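Local coordinates for glycosyl hydrolases family 2, sugar binding domain protein (Bacteroides uniformis str. 3978 T3 ii, PDB 6D1P) that probably hydrolyses O-glycosidic bonds as a beta-glucuronidase of glycoside hydrolase family 2 from a human gut bacterium, at residues T577-S582 against G598-D603; S442-M447 against C471-D476; E707-T712 against N741-L746; R93-I98 against G159-I164. All coordinates share one frame; numbering follows the deposited sequence.

Contact 1. Residues T577-S582 against G598-D603; sequences TFKDFS and GVVQRD. With NA (sodium ion), chain C.
The carbonyl of F578 accepts two backbone N-H groups: V600 N sits in the carbonyl plane, whereas V599 N, 2.7 Å from F578 O, stands well above it. A straighter bond runs the other way, from D580 N to V600 O (3.0 Å, 163° at the hydrogen), so K579 is bridged to V600. G598 tucks in beside them. Its CA lies 3.1 Å from T577 O, and a CB on it would clash with D580 N; its own N reaches D580 OD1 at 3.0 Å. Segment 577-582 follows the TIM-barrel strand 572-574 and runs into the short strand 581-582; 598-603 leaves the latter's partner, strand 594-595. The peptide bond leading into T577 is cis. With CG anti to the backbone N (chi1 178°), the F578 ring receives V600 CG2 over one face, 4.3 Å from its centroid, and helices 343-356 and 609-617 pack around it. Further out, D580 O binds the sodium at 2.7 Å, which D333 and a water also bind, while K607 forms a salt bridge with D580 OD1. The extended R602 lays its guanidinium over S582 CB (NH2 to CB 3.7 Å) and is anchored by a salt bridge from NH2 to D333.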
loop_
_atom_site.group_PDB
_atom_site.type_symbol
_atom_site.label_atom_id
_atom_site.label_comp_id
_atom_site.label_asym_id
_atom_site.label_seq_id
_atom_site.Cartn_x
_atom_site.Cartn_y
_atom_site.Cartn_z
ATOM N N THR A 577 8.863 -24.532 -16.125
ATOM C CA THR A 577 9.882 -23.523 -16.368
ATOM C C THR A 577 11.035 -23.897 -15.453
ATOM O O THR A 577 10.920 -24.869 -14.683
ATOM C CB THR A 577 9.361 -22.064 -16.067
ATOM O OG1 THR A 577 10.354 -21.097 -16.437
ATOM C CG2 THR A 577 8.987 -21.888 -14.591
ATOM N N PHE A 578 12.150 -23.161 -15.515
ATOM C CA PHE A 578 13.311 -23.570 -14.722
ATOM C C PHE A 578 13.046 -23.430 -13.227
ATOM O O PHE A 578 13.323 -24.354 -12.447
ATOM C CB PHE A 578 14.548 -22.762 -15.110
ATOM C CG PHE A 578 15.767 -23.110 -14.290
ATOM C CD1 PHE A 578 16.346 -24.376 -14.380
ATOM C CD2 PHE A 578 16.330 -22.176 -13.423
ATOM C CE1 PHE A 578 17.476 -24.710 -13.604
ATOM C CE2 PHE A 578 17.447 -22.488 -12.656
ATOM C CZ PHE A 578 18.025 -23.761 -12.733
ATOM N N LYS A 579 12.495 -22.281 -12.815
ATOM C CA LYS A 579 12.446 -21.868 -11.418
ATOM C C LYS A 579 11.050 -21.387 -11.035
ATOM O O LYS A 579 10.427 -20.622 -11.779
ATOM C CB LYS A 579 13.475 -20.754 -11.168
ATOM C CG LYS A 579 13.711 -20.420 -9.706
ATOM C CD LYS A 579 14.953 -19.537 -9.540
ATOM C CE LYS A 579 14.671 -18.115 -10.057
ATOM N NZ LYS A 579 15.952 -17.518 -10.481
ATOM N N ASP A 580 10.565 -21.851 -9.880
ATOM C CA ASP A 580 9.362 -21.298 -9.271
ATOM C C ASP A 580 9.425 -19.781 -9.291
ATOM O O ASP A 580 10.450 -19.192 -8.945
ATOM C CB ASP A 580 9.229 -21.782 -7.824
ATOM C CG ASP A 580 8.827 -23.232 -7.720
ATOM O OD1 ASP A 580 8.698 -23.884 -8.777
ATOM O OD2 ASP A 580 8.639 -23.721 -6.568
ATOM N N PHE A 581 8.331 -19.146 -9.694
ATOM C CA PHE A 581 8.312 -17.696 -9.790
ATOM C C PHE A 581 6.951 -17.189 -9.343
ATOM O O PHE A 581 5.964 -17.929 -9.322
ATOM C CB PHE A 581 8.621 -17.234 -11.216
ATOM C CG PHE A 581 7.520 -17.536 -12.181
ATOM C CD1 PHE A 581 7.466 -18.767 -12.817
ATOM C CD2 PHE A 581 6.507 -16.596 -12.429
ATOM C CE1 PHE A 581 6.441 -19.060 -13.696
ATOM C CE2 PHE A 581 5.485 -16.885 -13.299
ATOM C CZ PHE A 581 5.450 -18.118 -13.953
ATOM N N SER A 582 6.910 -15.916 -8.966
ATOM C CA SER A 582 5.673 -15.345 -8.452
ATOM C C SER A 582 4.711 -14.989 -9.582
ATOM O O SER A 582 5.110 -14.460 -10.627
ATOM C CB SER A 582 5.955 -14.091 -7.641
ATOM O OG SER A 582 4.733 -13.489 -7.210
ATOM N N GLY A 598 8.664 -24.876 -11.557
ATOM C CA GLY A 598 10.105 -24.917 -11.670
ATOM C C GLY A 598 10.657 -26.291 -11.337
ATOM O O GLY A 598 9.995 -27.130 -10.729
ATOM N N VAL A 599 11.898 -26.552 -11.756
ATOM C CA VAL A 599 12.619 -27.681 -11.180
ATOM C C VAL A 599 13.527 -27.241 -10.045
ATOM O O VAL A 599 14.233 -28.075 -9.455
ATOM C CB VAL A 599 13.405 -28.487 -12.243
ATOM C CG1 VAL A 599 12.441 -29.311 -13.073
ATOM C CG2 VAL A 599 14.235 -27.578 -13.150
ATOM N N VAL A 600 13.520 -25.949 -9.710
ATOM C CA VAL A 600 14.203 -25.423 -8.536
ATOM C C VAL A 600 13.281 -24.393 -7.907
ATOM O O VAL A 600 12.457 -23.768 -8.588
ATOM C CB VAL A 600 15.579 -24.774 -8.849
ATOM C CG1 VAL A 600 16.477 -25.694 -9.696
ATOM C CG2 VAL A 600 15.402 -23.439 -9.527
ATOM N N GLN A 601 13.441 -24.211 -6.595
ATOM C CA GLN A 601 12.617 -23.287 -5.825
ATOM C C GLN A 601 12.939 -21.850 -6.212
ATOM O O GLN A 601 13.925 -21.568 -6.902
ATOM C CB GLN A 601 12.846 -23.483 -4.327
ATOM C CG GLN A 601 12.263 -24.754 -3.784
ATOM C CD GLN A 601 12.371 -24.827 -2.287
ATOM O OE1 GLN A 601 12.041 -23.858 -1.572
ATOM N NE2 GLN A 601 12.844 -25.970 -1.786
ATOM N N ARG A 602 12.121 -20.928 -5.712
ATOM C CA ARG A 602 12.261 -19.534 -6.110
ATOM C C ARG A 602 13.581 -18.923 -5.646
ATOM O O ARG A 602 14.021 -17.926 -6.231
ATOM C CB ARG A 602 11.074 -18.731 -5.588
ATOM C CG ARG A 602 10.952 -17.342 -6.174
ATOM C CD ARG A 602 9.571 -16.769 -5.925
ATOM N NE ARG A 602 9.464 -15.458 -6.523
ATOM C CZ ARG A 602 9.383 -14.324 -5.838
ATOM N NH1 ARG A 602 9.366 -14.323 -4.505
ATOM N NH2 ARG A 602 9.301 -13.183 -6.496
ATOM N N ASP A 603 14.245 -19.516 -4.642
ATOM C CA ASP A 603 15.571 -19.055 -4.241
ATOM C C ASP A 603 16.694 -19.820 -4.935
ATOM O O ASP A 603 17.867 -19.618 -4.599
ATOM C CB ASP A 603 15.737 -19.133 -2.709
ATOM C CG ASP A 603 15.733 -20.575 -2.165
ATOM O OD1 ASP A 603 15.598 -21.524 -2.960
ATOM O OD2 ASP A 603 15.863 -20.761 -0.923
HETATM NA NA NA C . 11.902 -17.340 -10.187
HETATM O O HOH W 1 9.707 -22.103 -4.357
HETATM O O HOH W 2 12.267 -17.634 -12.959
#

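Contact 2. Residues S442-M447 against C471-D476; sequences SIRAFM and CKDIVD
R444, on helix 440-457, meets D473 end-on, NH1 giving one hydrogen to OD1 at 2.7 Å and NH2 giving one to OD2 at 2.9 Å. Both oxygens use their syn lone pairs, and the guanidinium and carboxylate planes are only 3° apart, so the paired bonds hold the two groups flat against rotation. The torsions of R444 are unusual: it leaves its backbone with chi1 at -105°, away from any staggered position, and then bends at chi3 (87°), which turns the guanidinium toward the loop. D473 is staggered, with CG in the crowded position between its backbone N and carbonyl carbon. NH1 has a further acceptor in F470 O. I474 CD1 lies 3.9 Å from NH1 and also 3.6 Å from R444 O, so one face of the guanidinium is covered by a methyl group.

Beside it, C471 SG lies against the helix, 3.7 Å from R444 CA and 3.9 Å from M447 CB. M447 has CG anti to its backbone N and bends at chi2 and chi3; its side chain also touches L425 and I465 of the barrel strands. This is the helix-on-loop packing of a TIM barrel: helix 440-457 belongs to the beta-alpha-beta crossover from strand 420-432 to strand 462-466, and residues 471-476 lie in the loop that leads on to strand 477-479.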
loop_
_atom_site.group_PDB
_atom_site.type_symbol
_atom_site.label_atom_id
_atom_site.label_comp_id
_atom_site.label_asym_id
_atom_site.label_seq_id
_atom_site.Cartn_x
_atom_site.Cartn_y
_atom_site.Cartn_z
ATOM N N SER A 442 -8.498 -8.485 -36.832
ATOM C CA SER A 442 -7.617 -7.387 -36.452
ATOM C C SER A 442 -6.340 -7.905 -35.808
ATOM O O SER A 442 -5.268 -7.326 -35.989
ATOM C CB SER A 442 -8.337 -6.436 -35.494
ATOM O OG SER A 442 -9.574 -6.036 -36.029
ATOM N N ILE A 443 -6.440 -8.977 -35.029
ATOM C CA ILE A 443 -5.251 -9.555 -34.417
ATOM C C ILE A 443 -4.354 -10.169 -35.488
ATOM O O ILE A 443 -3.140 -9.928 -35.516
ATOM C CB ILE A 443 -5.651 -10.575 -33.334
ATOM C CG1 ILE A 443 -6.311 -9.859 -32.159
ATOM C CG2 ILE A 443 -4.436 -11.343 -32.840
ATOM C CD1 ILE A 443 -6.971 -10.786 -31.173
ATOM N N ARG A 444 -4.945 -10.952 -36.399
ATOM C CA ARG A 444 -4.206 -11.429 -37.564
ATOM C C ARG A 444 -3.489 -10.280 -38.263
ATOM O O ARG A 444 -2.282 -10.352 -38.530
ATOM C CB ARG A 444 -5.152 -12.130 -38.550
ATOM C CG ARG A 444 -5.060 -13.638 -38.576
ATOM C CD ARG A 444 -5.816 -14.226 -39.768
ATOM N NE ARG A 444 -5.019 -14.316 -40.993
ATOM C CZ ARG A 444 -4.075 -15.234 -41.209
ATOM N NH1 ARG A 444 -3.785 -16.132 -40.271
ATOM N NH2 ARG A 444 -3.415 -15.264 -42.358
ATOM N N ALA A 445 -4.223 -9.200 -38.552
ATOM C CA ALA A 445 -3.651 -8.096 -39.312
ATOM C C ALA A 445 -2.447 -7.505 -38.594
ATOM O O ALA A 445 -1.411 -7.249 -39.206
ATOM C CB ALA A 445 -4.714 -7.024 -39.553
ATOM N N PHE A 446 -2.571 -7.265 -37.288
ATOM C CA PHE A 446 -1.450 -6.691 -36.553
ATOM C C PHE A 446 -0.334 -7.714 -36.360
ATOM O O PHE A 446 0.850 -7.365 -36.415
ATOM C CB PHE A 446 -1.931 -6.140 -35.213
ATOM C CG PHE A 446 -0.871 -5.402 -34.449
ATOM C CD1 PHE A 446 -0.282 -4.268 -34.981
ATOM C CD2 PHE A 446 -0.456 -5.848 -33.204
ATOM C CE1 PHE A 446 0.705 -3.594 -34.286
ATOM C CE2 PHE A 446 0.522 -5.179 -32.501
ATOM C CZ PHE A 446 1.110 -4.054 -33.044
ATOM N N MET A 447 -0.684 -8.982 -36.143
ATOM C CA MET A 447 0.347 -10.012 -36.102
ATOM C C MET A 447 1.142 -10.036 -37.403
ATOM O O MET A 447 2.376 -10.126 -37.389
ATOM C CB MET A 447 -0.274 -11.387 -35.838
ATOM C CG MET A 447 0.754 -12.480 -35.578
ATOM S SD MET A 447 1.625 -12.230 -34.004
ATOM C CE MET A 447 0.338 -12.736 -32.863
ATOM N N CYS A 471 -3.496 -17.438 -36.091
ATOM C CA CYS A 471 -2.359 -16.708 -36.634
ATOM C C CYS A 471 -1.182 -17.608 -36.973
ATOM O O CYS A 471 -0.156 -17.092 -37.422
ATOM C CB CYS A 471 -1.870 -15.638 -35.643
ATOM S SG CYS A 471 -2.946 -14.215 -35.407
ATOM N N LYS A 472 -1.291 -18.927 -36.748
ATOM C CA LYS A 472 -0.115 -19.814 -36.758
ATOM C C LYS A 472 0.624 -19.812 -38.103
ATOM O O LYS A 472 1.838 -20.034 -38.135
ATOM C CB LYS A 472 -0.533 -21.246 -36.400
ATOM C CG LYS A 472 -1.240 -21.975 -37.563
ATOM C CD LYS A 472 -2.005 -23.215 -37.110
ATOM C CE LYS A 472 -1.081 -24.362 -36.754
ATOM N NZ LYS A 472 -1.724 -25.682 -37.014
ATOM N N ASP A 473 -0.079 -19.541 -39.208
ATOM C CA ASP A 473 0.496 -19.560 -40.555
ATOM C C ASP A 473 1.352 -18.337 -40.853
ATOM O O ASP A 473 2.040 -18.326 -41.883
ATOM C CB ASP A 473 -0.618 -19.634 -41.607
ATOM C CG ASP A 473 -1.648 -18.503 -41.445
ATOM O OD1 ASP A 473 -2.288 -18.432 -40.363
ATOM O OD2 ASP A 473 -1.806 -17.667 -42.372
ATOM N N ILE A 474 1.313 -17.312 -39.998
ATOM C CA ILE A 474 1.939 -16.036 -40.331
ATOM C C ILE A 474 3.438 -16.081 -40.086
ATOM O O ILE A 474 4.220 -15.600 -40.910
ATOM C CB ILE A 474 1.273 -14.894 -39.542
ATOM C CG1 ILE A 474 -0.076 -14.518 -40.145
ATOM C CG2 ILE A 474 2.169 -13.655 -39.514
ATOM C CD1 ILE A 474 -0.941 -13.665 -39.204
ATOM N N VAL A 475 3.867 -16.653 -38.961
ATOM C CA VAL A 475 5.267 -16.601 -38.534
ATOM C C VAL A 475 6.090 -17.727 -39.142
ATOM O O VAL A 475 5.555 -18.636 -39.793
ATOM C CB VAL A 475 5.377 -16.683 -37.005
ATOM C CG1 VAL A 475 4.658 -15.528 -36.359
ATOM C CG2 VAL A 475 4.802 -18.018 -36.532
ATOM N N ASP A 476 7.403 -17.699 -38.903
ATOM C CA ASP A 476 8.234 -18.790 -39.396
ATOM C C ASP A 476 8.060 -20.055 -38.557
ATOM O O ASP A 476 7.864 -21.141 -39.105
ATOM C CB ASP A 476 9.688 -18.349 -39.443
ATOM C CG ASP A 476 9.878 -17.128 -40.304
ATOM O OD1 ASP A 476 9.481 -17.186 -41.494
ATOM O OD2 ASP A 476 10.407 -16.113 -39.797
#

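Contact 3. Residues E707-T712 against N741-L746; sequences EYQTRT and NGIRCL
I743 CD1 lies over one face of the R711 guanidinium, 3.8 Å from NE and offset toward the rim of the group, while N741 CB approaches NH1 obliquely. The second flat group, the Q709 amide, donates from NE2 to R711 O, which lies near the amide plane at 3.2 Å, although NE2 stands 32° out of the plane of that carbonyl. The setting is a surface junction between beta-rich parts, where the end of strand 698-709, in a five-stranded mixed sheet, meets the loop that joins strands 730-738 and 751-756.

Q709 spans the gap because its CG is anti to the backbone N (chi1 162°) and the chain stays extended beyond it. Its tip meets the tip of L746, with NE2 3.3 Å from CD1, and the I743 side chain crosses that of Q709 obliquely, CG2 near NE2. The same nitrogen makes a weak, long hydrogen bond to R744 O across the contact. An alanine in place of Q709 would remove the amide, its bond to R711 O and its contacts with I743 and L746, and is likely to loosen the hold of 707-712 on the loop. The loop is braced from its own side: D739 OD1 accepts from the backbone N of both N741 and I743, and E736 forms a salt bridge with R744. Where the two segments also meet through solvent, one water accepts from R744 N at 2.9 Å and donates weakly to Q709 OE1.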
loop_
_atom_site.group_PDB
_atom_site.type_symbol
_atom_site.label_atom_id
_atom_site.label_comp_id
_atom_site.label_asym_id
_atom_site.label_seq_id
_atom_site.Cartn_x
_atom_site.Cartn_y
_atom_site.Cartn_z
ATOM N N GLU A 707 13.123 -42.705 6.956
ATOM C CA GLU A 707 12.341 -43.539 7.848
ATOM C C GLU A 707 11.295 -44.303 7.053
ATOM O O GLU A 707 10.787 -43.833 6.034
ATOM C CB GLU A 707 11.655 -42.696 8.921
ATOM C CG GLU A 707 12.608 -41.881 9.784
ATOM C CD GLU A 707 13.157 -42.674 10.951
ATOM O OE1 GLU A 707 12.520 -43.685 11.338
ATOM O OE2 GLU A 707 14.229 -42.287 11.476
ATOM N N TYR A 708 10.963 -45.490 7.528
ATOM C CA TYR A 708 9.902 -46.279 6.925
ATOM C C TYR A 708 8.829 -46.468 7.973
ATOM O O TYR A 708 9.105 -46.989 9.060
ATOM C CB TYR A 708 10.422 -47.626 6.414
ATOM C CG TYR A 708 9.370 -48.397 5.665
ATOM C CD1 TYR A 708 8.785 -47.869 4.510
ATOM C CD2 TYR A 708 8.939 -49.639 6.106
ATOM C CE1 TYR A 708 7.802 -48.567 3.815
ATOM C CE2 TYR A 708 7.959 -50.350 5.416
ATOM C CZ TYR A 708 7.395 -49.809 4.271
ATOM O OH TYR A 708 6.421 -50.504 3.583
ATOM N N GLN A 709 7.620 -46.033 7.657
ATOM C CA GLN A 709 6.524 -46.012 8.612
ATOM C C GLN A 709 5.447 -46.976 8.147
ATOM O O GLN A 709 4.910 -46.835 7.044
ATOM C CB GLN A 709 5.968 -44.597 8.769
ATOM C CG GLN A 709 4.574 -44.512 9.379
ATOM C CD GLN A 709 4.087 -43.069 9.491
ATOM O OE1 GLN A 709 4.868 -42.158 9.805
ATOM N NE2 GLN A 709 2.799 -42.850 9.217
ATOM N N THR A 710 5.137 -47.952 8.992
ATOM C CA THR A 710 4.160 -48.970 8.661
ATOM C C THR A 710 2.822 -48.726 9.320
ATOM O O THR A 710 1.825 -49.302 8.884
ATOM C CB THR A 710 4.679 -50.354 9.061
ATOM O OG1 THR A 710 4.948 -50.370 10.469
ATOM C CG2 THR A 710 5.954 -50.663 8.297
ATOM N N ARG A 711 2.764 -47.885 10.342
ATOM C CA ARG A 711 1.466 -47.523 10.885
ATOM C C ARG A 711 0.758 -46.581 9.916
ATOM O O ARG A 711 1.385 -45.737 9.268
ATOM C CB ARG A 711 1.623 -46.910 12.276
ATOM C CG ARG A 711 2.197 -47.902 13.277
ATOM C CD ARG A 711 1.743 -47.648 14.709
ATOM N NE ARG A 711 0.327 -47.285 14.796
ATOM C CZ ARG A 711 -0.324 -47.103 15.944
ATOM N NH1 ARG A 711 -1.610 -46.751 15.954
ATOM N NH2 ARG A 711 0.319 -47.278 17.091
ATOM N N THR A 712 -0.543 -46.790 9.759
ATOM C CA THR A 712 -1.393 -45.931 8.957
ATOM C C THR A 712 -1.944 -44.797 9.832
ATOM O O THR A 712 -1.738 -44.772 11.046
ATOM C CB THR A 712 -2.505 -46.763 8.344
ATOM O OG1 THR A 712 -3.162 -47.470 9.397
ATOM C CG2 THR A 712 -1.913 -47.783 7.369
ATOM N N ASN A 741 -3.694 -40.691 17.364
ATOM C CA ASN A 741 -2.834 -41.665 18.020
ATOM C C ASN A 741 -1.368 -41.283 17.887
ATOM O O ASN A 741 -0.488 -42.063 18.269
ATOM C CB ASN A 741 -3.085 -43.071 17.456
ATOM C CG ASN A 741 -4.573 -43.452 17.453
ATOM O OD1 ASN A 741 -5.104 -43.914 16.438
ATOM N ND2 ASN A 741 -5.248 -43.243 18.585
ATOM N N GLY A 742 -1.087 -40.091 17.361
ATOM C CA GLY A 742 0.273 -39.618 17.231
ATOM C C GLY A 742 0.976 -40.006 15.954
ATOM O O GLY A 742 2.202 -39.857 15.871
ATOM N N ILE A 743 0.253 -40.494 14.956
ATOM C CA ILE A 743 0.861 -40.916 13.699
ATOM C C ILE A 743 0.870 -39.736 12.731
ATOM O O ILE A 743 -0.164 -39.084 12.518
ATOM C CB ILE A 743 0.110 -42.120 13.102
ATOM C CG1 ILE A 743 -0.058 -43.222 14.153
ATOM C CG2 ILE A 743 0.846 -42.646 11.878
ATOM C CD1 ILE A 743 1.250 -43.621 14.832
ATOM N N ARG A 744 2.039 -39.455 12.153
ATOM C CA ARG A 744 2.131 -38.418 11.131
ATOM C C ARG A 744 1.155 -38.707 9.990
ATOM O O ARG A 744 1.040 -39.842 9.515
ATOM C CB ARG A 744 3.569 -38.316 10.592
ATOM C CG ARG A 744 3.765 -37.135 9.602
ATOM C CD ARG A 744 5.215 -36.963 9.099
ATOM N NE ARG A 744 6.110 -36.492 10.152
ATOM C CZ ARG A 744 7.375 -36.115 9.976
ATOM N NH1 ARG A 744 7.937 -36.143 8.768
ATOM N NH2 ARG A 744 8.078 -35.691 11.022
ATOM N N CYS A 745 0.434 -37.674 9.560
ATOM C CA CYS A 745 -0.488 -37.796 8.434
ATOM C C CYS A 745 0.299 -37.532 7.161
ATOM O O CYS A 745 0.488 -36.383 6.764
ATOM C CB CYS A 745 -1.648 -36.826 8.581
ATOM S SG CYS A 745 -2.412 -36.870 10.185
ATOM N N LEU A 746 0.737 -38.595 6.499
ATOM C CA LEU A 746 1.742 -38.472 5.454
ATOM C C LEU A 746 1.168 -38.026 4.116
ATOM O O LEU A 746 1.934 -37.795 3.171
ATOM C CB LEU A 746 2.490 -39.799 5.304
ATOM C CG LEU A 746 3.472 -40.109 6.440
ATOM C CD1 LEU A 746 3.984 -41.552 6.376
ATOM C CD2 LEU A 746 4.642 -39.133 6.399
HETATM O O HOH W 3 4.518 -40.853 12.856
#

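Contact 4. Residues R93-I98 against G159-I164; sequences RTMLNI and GGKIPI
K161 lies just past the end of an antiparallel strand pair in the sugar-binding domain, whose six-stranded sheet sets strand 89-96 beside strand 162-169. Its CB touches M95 CG at 3.9 Å and L96 O at 3.6 Å. CG comes close to N97 OD1 (3.1 Å), CD passes the same oxygen farther off, and a bend at chi3 (95°) swings CE to within 3.6 Å of N97 ND2. NZ ends 4.0 Å from ND2, alongside the amide without a hydrogen bond to it. An alanine in place of K161 would remove the chain lying against N97 and is likely to leave this edge less well packed.

Inward, four backbone bonds zip the strands: T94 and I164 exchange N-H and carbonyl, as do L96 and I162, while M95 and P163 form the non-hydrogen-bonded pair between them. P163 costs this ladder nothing, since its position asks for no N-H toward strand 89-96. L96 CD1 packs on I164 CG1 on the buried face, which also carries T94 and I162, whereas M95 SD rests obliquely by P163 CB on the other. Past the paired strands, a water bridges the two segments, donating to G160 O at 2.5 Å and accepting from I98 N.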
loop_
_atom_site.group_PDB
_atom_site.type_symbol
_atom_site.label_atom_id
_atom_site.label_comp_id
_atom_site.label_asym_id
_atom_site.label_seq_id
_atom_site.Cartn_x
_atom_site.Cartn_y
_atom_site.Cartn_z
ATOM N N ARG A 93 15.066 9.216 -5.664
ATOM C CA ARG A 93 15.827 10.457 -5.740
ATOM C C ARG A 93 17.219 10.259 -5.165
ATOM O O ARG A 93 17.425 9.443 -4.258
ATOM C CB ARG A 93 15.131 11.604 -5.007
ATOM C CG ARG A 93 14.977 11.395 -3.517
ATOM C CD ARG A 93 14.198 12.559 -2.880
ATOM N NE ARG A 93 14.154 12.443 -1.426
ATOM C CZ ARG A 93 13.336 13.128 -0.632
ATOM N NH1 ARG A 93 12.468 14.005 -1.132
ATOM N NH2 ARG A 93 13.383 12.921 0.670
ATOM N N THR A 94 18.174 11.015 -5.707
ATOM C CA THR A 94 19.554 10.966 -5.237
ATOM C C THR A 94 20.312 12.204 -5.708
ATOM O O THR A 94 19.781 13.058 -6.422
ATOM C CB THR A 94 20.284 9.709 -5.715
ATOM O OG1 THR A 94 21.537 9.648 -5.049
ATOM C CG2 THR A 94 20.566 9.788 -7.221
ATOM N N MET A 95 21.588 12.258 -5.324
ATOM C CA MET A 95 22.508 13.345 -5.636
ATOM C C MET A 95 23.675 12.778 -6.433
ATOM O O MET A 95 24.292 11.797 -6.003
ATOM C CB MET A 95 23.030 13.984 -4.339
ATOM C CG MET A 95 22.774 15.456 -4.224
ATOM S SD MET A 95 21.031 15.815 -4.064
ATOM C CE MET A 95 20.874 15.752 -2.266
ATOM N N LEU A 96 24.006 13.397 -7.567
ATOM C CA LEU A 96 25.068 12.864 -8.425
ATOM C C LEU A 96 26.203 13.861 -8.625
ATOM O O LEU A 96 25.964 15.040 -8.910
ATOM C CB LEU A 96 24.532 12.453 -9.798
ATOM C CG LEU A 96 23.609 11.238 -9.867
ATOM C CD1 LEU A 96 23.453 10.842 -11.317
ATOM C CD2 LEU A 96 24.131 10.086 -9.022
ATOM N N ASN A 97 27.435 13.369 -8.489
ATOM C CA ASN A 97 28.623 14.070 -8.965
ATOM C C ASN A 97 28.769 13.794 -10.450
ATOM O O ASN A 97 29.021 12.655 -10.850
ATOM C CB ASN A 97 29.869 13.604 -8.219
ATOM C CG ASN A 97 29.967 14.198 -6.850
ATOM O OD1 ASN A 97 29.849 15.414 -6.688
ATOM N ND2 ASN A 97 30.168 13.348 -5.840
ATOM N N ILE A 98 28.619 14.827 -11.268
ATOM C CA ILE A 98 28.634 14.685 -12.717
ATOM C C ILE A 98 29.897 15.355 -13.245
ATOM O O ILE A 98 29.987 16.588 -13.285
ATOM C CB ILE A 98 27.357 15.262 -13.339
ATOM C CG1 ILE A 98 26.205 14.294 -13.065
ATOM C CG2 ILE A 98 27.527 15.498 -14.832
ATOM C CD1 ILE A 98 24.901 14.709 -13.636
ATOM N N GLY A 159 25.945 21.965 -3.146
ATOM C CA GLY A 159 27.388 21.922 -3.169
ATOM C C GLY A 159 27.909 21.348 -4.464
ATOM O O GLY A 159 28.778 20.469 -4.462
ATOM N N GLY A 160 27.351 21.820 -5.577
ATOM C CA GLY A 160 27.802 21.424 -6.884
ATOM C C GLY A 160 27.290 20.091 -7.391
ATOM O O GLY A 160 27.484 19.794 -8.573
ATOM N N LYS A 161 26.654 19.271 -6.551
ATOM C CA LYS A 161 26.085 18.014 -7.026
ATOM C C LYS A 161 24.725 18.261 -7.682
ATOM O O LYS A 161 24.154 19.350 -7.588
ATOM C CB LYS A 161 25.973 17.011 -5.879
ATOM C CG LYS A 161 27.327 16.614 -5.314
ATOM C CD LYS A 161 27.221 15.949 -3.948
ATOM C CE LYS A 161 27.192 14.430 -4.046
ATOM N NZ LYS A 161 27.595 13.798 -2.751
ATOM N N ILE A 162 24.211 17.248 -8.365
ATOM C CA ILE A 162 23.022 17.380 -9.203
ATOM C C ILE A 162 21.901 16.539 -8.606
ATOM O O ILE A 162 22.097 15.346 -8.374
ATOM C CB ILE A 162 23.281 16.965 -10.661
ATOM C CG1 ILE A 162 24.533 17.666 -11.196
ATOM C CG2 ILE A 162 22.093 17.323 -11.534
ATOM C CD1 ILE A 162 24.464 19.170 -11.123
ATOM N N PRO A 163 20.716 17.104 -8.370
ATOM C CA PRO A 163 19.601 16.294 -7.863
ATOM C C PRO A 163 18.822 15.592 -8.969
ATOM O O PRO A 163 18.378 16.207 -9.948
ATOM C CB PRO A 163 18.729 17.323 -7.119
ATOM C CG PRO A 163 19.252 18.703 -7.528
ATOM C CD PRO A 163 20.311 18.500 -8.587
ATOM N N ILE A 164 18.659 14.283 -8.800
ATOM C CA ILE A 164 17.991 13.411 -9.757
ATOM C C ILE A 164 16.758 12.821 -9.083
ATOM O O ILE A 164 16.823 12.383 -7.930
ATOM C CB ILE A 164 18.941 12.297 -10.235
ATOM C CG1 ILE A 164 20.118 12.911 -10.981
ATOM C CG2 ILE A 164 18.224 11.278 -11.139
ATOM C CD1 ILE A 164 19.694 13.746 -12.165
HETATM O O HOH W 4 28.277 17.681 -9.685
#

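Overall arrangement
Contacts 1 and 2 share the TIM barrel yet sit differently in it, their centres about 32 Å apart. Contact 1 is buried near the middle of the chain, where largely irregular segments are tied by backbone bonds, charged side chains and a sodium ion; contact 2, farther out and partly buried, pairs a helix with a loop through one ion pair above apolar side chains. Contact 4 is also buried, but in the sugar-binding domain, and its regular backbone ladder contrasts with the irregular bonding of contact 1. Contact 3 lies at the surface, about 64 Å from contact 4 between centres, and relies on a glutamine amide, an apolar cover and water.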